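Local atomic coordinates of Non-structural maintenance of chromosomes element 1 homolog (Xenopus laevis, PDB entry 7DG2), a protein that probably acts as a RING-type E3 ubiquitin ligase with a MAGE partner, as a zinc-binding subunit of the SMC5-SMC6 complex in DNA repair. Residues N97-L108 and L125-M134. Sequence-based numbering, arbitrary orientation.
Sequences NELELFRKTMEL and LADELQSKKM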
loop_
_atom_site.group_PDB
_atom_site.type_symbol
_atom_site.label_atom_id
_atom_site.label_comp_id
_atom_site.label_asym_id
_atom_site.label_seq_id
_atom_site.Cartn_x
_atom_site.Cartn_y
_atom_site.Cartn_z
ATOM N N ASN A 97 9.970 5.453 16.967
ATOM C CA ASN A 97 9.135 5.848 18.104
ATOM C C ASN A 97 7.662 5.599 17.814
ATOM O O ASN A 97 6.899 5.273 18.733
ATOM C CB ASN A 97 9.380 7.312 18.510
ATOM C CG ASN A 97 9.057 8.312 17.418
ATOM O OD1 ASN A 97 8.883 7.962 16.249
ATOM N ND2 ASN A 97 9.008 9.586 17.797
ATOM N N GLU A 98 7.258 5.705 16.546
ATOM C CA GLU A 98 5.881 5.389 16.169
ATOM C C GLU A 98 5.561 3.916 16.397
ATOM O O GLU A 98 4.464 3.578 16.861
ATOM C CB GLU A 98 5.649 5.772 14.702
ATOM C CG GLU A 98 5.853 7.270 14.452
ATOM C CD GLU A 98 5.631 7.675 13.005
ATOM O OE1 GLU A 98 5.147 8.806 12.764
ATOM O OE2 GLU A 98 5.948 6.867 12.108
ATOM N N LEU A 99 6.498 3.023 16.064
ATOM C CA LEU A 99 6.270 1.600 16.278
ATOM C C LEU A 99 6.392 1.225 17.754
ATOM O O LEU A 99 5.736 0.276 18.206
ATOM C CB LEU A 99 7.241 0.783 15.414
ATOM C CG LEU A 99 6.903 0.899 13.924
ATOM C CD1 LEU A 99 7.856 0.075 13.057
ATOM C CD2 LEU A 99 5.449 0.470 13.681
ATOM N N GLU A 100 7.202 1.958 18.528
ATOM C CA GLU A 100 7.180 1.747 19.971
ATOM C C GLU A 100 5.792 2.044 20.530
ATOM O O GLU A 100 5.257 1.278 21.350
ATOM C CB GLU A 100 8.224 2.625 20.668
ATOM C CG GLU A 100 8.355 2.267 22.154
ATOM C CD GLU A 100 9.239 3.221 22.948
ATOM O OE1 GLU A 100 9.018 3.333 24.181
ATOM O OE2 GLU A 100 10.129 3.862 22.345
ATOM N N LEU A 101 5.180 3.134 20.076
ATOM C CA LEU A 101 3.843 3.453 20.567
ATOM C C LEU A 101 2.840 2.415 20.084
ATOM O O LEU A 101 1.937 2.036 20.835
ATOM C CB LEU A 101 3.426 4.863 20.137
ATOM C CG LEU A 101 2.039 5.319 20.615
ATOM C CD1 LEU A 101 1.945 5.279 22.152
ATOM C CD2 LEU A 101 1.717 6.721 20.108
ATOM N N PHE A 102 2.992 1.925 18.843
ATOM C CA PHE A 102 2.113 0.856 18.381
ATOM C C PHE A 102 2.217 -0.360 19.297
ATOM O O PHE A 102 1.197 -0.933 19.706
ATOM C CB PHE A 102 2.426 0.445 16.927
ATOM C CG PHE A 102 1.502 -0.633 16.434
ATOM C CD1 PHE A 102 0.228 -0.316 16.007
ATOM C CD2 PHE A 102 1.882 -1.965 16.471
ATOM C CE1 PHE A 102 -0.641 -1.318 15.595
ATOM C CE2 PHE A 102 1.014 -2.962 16.083
ATOM C CZ PHE A 102 -0.249 -2.629 15.647
ATOM N N ARG A 103 3.447 -0.751 19.658
ATOM C CA ARG A 103 3.617 -1.943 20.481
ATOM C C ARG A 103 3.021 -1.746 21.870
ATOM O O ARG A 103 2.374 -2.659 22.399
ATOM C CB ARG A 103 5.091 -2.323 20.594
ATOM C CG ARG A 103 5.688 -2.827 19.268
ATOM C CD ARG A 103 7.050 -3.505 19.477
ATOM N NE ARG A 103 8.017 -2.641 20.145
ATOM C CZ ARG A 103 8.842 -1.802 19.519
ATOM N NH1 ARG A 103 9.693 -1.056 20.222
ATOM N NH2 ARG A 103 8.817 -1.695 18.195
ATOM N N LYS A 104 3.224 -0.569 22.474
ATOM C CA LYS A 104 2.651 -0.341 23.803
ATOM C C LYS A 104 1.132 -0.277 23.742
ATOM O O LYS A 104 0.447 -0.741 24.665
ATOM C CB LYS A 104 3.212 0.942 24.432
ATOM C CG LYS A 104 4.728 0.934 24.670
ATOM C CD LYS A 104 5.169 -0.253 25.522
ATOM C CE LYS A 104 4.653 -0.158 26.953
ATOM N NZ LYS A 104 5.155 -1.300 27.793
ATOM N N THR A 105 0.580 0.295 22.663
ATOM C CA THR A 105 -0.875 0.324 22.498
ATOM C C THR A 105 -1.431 -1.085 22.314
ATOM O O THR A 105 -2.444 -1.459 22.922
ATOM C CB THR A 105 -1.234 1.219 21.302
ATOM O OG1 THR A 105 -0.773 2.560 21.550
ATOM C CG2 THR A 105 -2.743 1.243 21.059
ATOM N N MET A 106 -0.782 -1.881 21.468
ATOM C CA MET A 106 -1.156 -3.282 21.311
ATOM C C MET A 106 -1.102 -4.024 22.641
ATOM O O MET A 106 -2.011 -4.794 22.969
ATOM C CB MET A 106 -0.227 -3.945 20.287
ATOM C CG MET A 106 -0.314 -5.463 20.273
ATOM S SD MET A 106 0.518 -6.195 18.828
ATOM C CE MET A 106 2.145 -5.503 18.964
ATOM N N GLU A 107 -0.056 -3.783 23.435
ATOM C CA GLU A 107 0.048 -4.445 24.731
ATOM C C GLU A 107 -1.116 -4.070 25.635
ATOM O O GLU A 107 -1.710 -4.938 26.281
ATOM C CB GLU A 107 1.383 -4.093 25.392
ATOM C CG GLU A 107 1.503 -4.581 26.833
ATOM C CD GLU A 107 2.797 -4.142 27.504
ATOM O OE1 GLU A 107 3.107 -4.675 28.590
ATOM O OE2 GLU A 107 3.502 -3.272 26.946
ATOM N N LEU A 108 -1.472 -2.786 25.681
ATOM C CA LEU A 108 -2.615 -2.378 26.500
ATOM C C LEU A 108 -3.914 -2.997 25.986
ATOM O O LEU A 108 -4.769 -3.413 26.777
ATOM C CB LEU A 108 -2.704 -0.848 26.537
ATOM C CG LEU A 108 -3.767 -0.227 27.434
ATOM C CD1 LEU A 108 -3.700 -0.891 28.783
ATOM C CD2 LEU A 108 -3.485 1.270 27.554
ATOM N N LEU A 125 0.582 6.514 27.300
ATOM C CA LEU A 125 1.657 5.646 26.822
ATOM C C LEU A 125 2.711 6.442 26.069
ATOM O O LEU A 125 3.917 6.219 26.248
ATOM C CB LEU A 125 1.087 4.559 25.911
ATOM C CG LEU A 125 0.168 3.550 26.587
ATOM C CD1 LEU A 125 -0.449 2.647 25.502
ATOM C CD2 LEU A 125 0.943 2.726 27.608
ATOM N N ALA A 126 2.274 7.374 25.228
ATOM C CA ALA A 126 3.216 8.151 24.427
ATOM C C ALA A 126 4.091 9.016 25.312
ATOM O O ALA A 126 5.276 9.221 25.027
ATOM C CB ALA A 126 2.461 9.020 23.430
ATOM N N ASP A 127 3.517 9.541 26.393
ATOM C CA ASP A 127 4.295 10.371 27.295
ATOM C C ASP A 127 5.295 9.557 28.109
ATOM O O ASP A 127 6.217 10.137 28.696
ATOM C CB ASP A 127 3.331 11.142 28.211
ATOM C CG ASP A 127 3.981 12.358 28.844
ATOM O OD1 ASP A 127 4.594 13.161 28.100
ATOM O OD2 ASP A 127 3.870 12.517 30.082
ATOM N N GLU A 128 5.140 8.234 28.164
ATOM C CA GLU A 128 6.046 7.372 28.911
ATOM C C GLU A 128 7.118 6.750 28.031
ATOM O O GLU A 128 8.002 6.066 28.557
ATOM C CB GLU A 128 5.284 6.239 29.612
ATOM C CG GLU A 128 4.465 6.658 30.828
ATOM C CD GLU A 128 5.345 7.086 31.988
ATOM O OE1 GLU A 128 5.775 6.204 32.773
ATOM O OE2 GLU A 128 5.623 8.300 32.089
ATOM N N LEU A 129 7.041 6.961 26.720
ATOM C CA LEU A 129 8.016 6.389 25.798
ATOM C C LEU A 129 9.425 6.834 26.152
ATOM O O LEU A 129 9.664 7.993 26.504
ATOM C CB LEU A 129 7.724 6.806 24.361
ATOM C CG LEU A 129 6.419 6.420 23.658
ATOM C CD1 LEU A 129 6.359 7.140 22.356
ATOM C CD2 LEU A 129 6.342 4.959 23.390
ATOM N N GLN A 130 10.364 5.913 25.991
ATOM C CA GLN A 130 11.772 6.188 26.199
ATOM C C GLN A 130 12.459 6.725 24.950
ATOM O O GLN A 130 13.657 7.009 24.999
ATOM C CB GLN A 130 12.466 4.914 26.689
ATOM C CG GLN A 130 11.822 4.352 27.957
ATOM C CD GLN A 130 12.357 2.989 28.340
ATOM O OE1 GLN A 130 12.003 1.977 27.727
ATOM N NE2 GLN A 130 13.218 2.952 29.351
ATOM N N SER A 131 11.734 6.871 23.844
ATOM C CA SER A 131 12.262 7.383 22.590
ATOM C C SER A 131 11.861 8.847 22.415
ATOM O O SER A 131 11.310 9.482 23.325
ATOM C CB SER A 131 11.772 6.512 21.440
ATOM O OG SER A 131 10.404 6.188 21.628
ATOM N N LYS A 132 12.136 9.392 21.229
ATOM C CA LYS A 132 11.819 10.784 20.925
ATOM C C LYS A 132 10.340 11.059 21.153
ATOM O O LYS A 132 9.482 10.331 20.652
ATOM C CB LYS A 132 12.200 11.094 19.478
ATOM C CG LYS A 132 11.901 12.520 19.032
ATOM C CD LYS A 132 12.577 12.811 17.707
ATOM C CE LYS A 132 12.340 14.243 17.236
ATOM N NZ LYS A 132 11.003 14.401 16.593
ATOM N N LYS A 133 10.039 12.105 21.925
ATOM C CA LYS A 133 8.660 12.337 22.341
ATOM C C LYS A 133 7.804 12.853 21.195
ATOM O O LYS A 133 8.278 13.553 20.294
ATOM C CB LYS A 133 8.605 13.332 23.503
ATOM C CG LYS A 133 9.036 12.741 24.819
ATOM C CD LYS A 133 8.175 11.550 25.216
ATOM C CE LYS A 133 8.175 11.406 26.720
ATOM N NZ LYS A 133 7.690 12.663 27.370
ATOM N N MET A 134 6.529 12.473 21.227
ATOM C CA MET A 134 5.538 12.869 20.235
ATOM C C MET A 134 4.498 13.769 20.893
ATOM O O MET A 134 4.027 13.475 21.995
ATOM C CB MET A 134 4.859 11.633 19.621
ATOM C CG MET A 134 5.809 10.766 18.793
ATOM S SD MET A 134 5.050 9.294 18.042
ATOM C CE MET A 134 5.022 8.155 19.388
#
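Asn97 reaches across to the loop that follows helix 119-128: its ND2 donates to Lys132 O at 3.0 Å, almost perfectly straight (179°). The acceptor lies in the plane of the Asn97 amide, whereas the donor sits above the carbonyl plane of Lys132. The amide nitrogen also rests against Met134 CG, and the methyl CE of Met134 comes to 3.5 Å from Asn97 O.

One turn on, Glu100 turns both carboxylate oxygens to the loop. Its extended chain, with CG anti to the backbone N (chi1 -172°), runs past Leu129 in the opposite direction and brings OE2 to 2.4 Å from Ser131 OG, shorter than a normal hydrogen bond, so the exact geometry there is doubtful. OE1 takes a weak bond from Gln130 N at 3.4 Å and also lies against the methyl CD2 of Leu129.

Leu101, itself buried, spreads its two methyls between different partners. CD1 packs against Leu125 CB and Ala126, while CD2 meets Met134 CE at 3.7 Å; Val139 of helix 136-148 touches Leu101, Ala126 and Met134.

Farther along, Leu125 is a knob in the hole formed by Leu101, Lys104, Thr105 and Leu108. Its CD1 lies 3.6 Å from Lys104 O and beside Lys104 CB, while the rest of Lys104 bends away to pair with Glu107. Thr105 comes next, its CA against the same methyl and its hydroxyl turned back to its own helix, donating to Leu101 O at 2.9 Å. Leu108 CD2 then meets Leu125 CD1 at 3.9 Å.

Packing of this kind, helix 96-111 against helix 119-128 with helix 136-148 completing the core, is consistent with a winged-helix domain of the helix-turn-helix class.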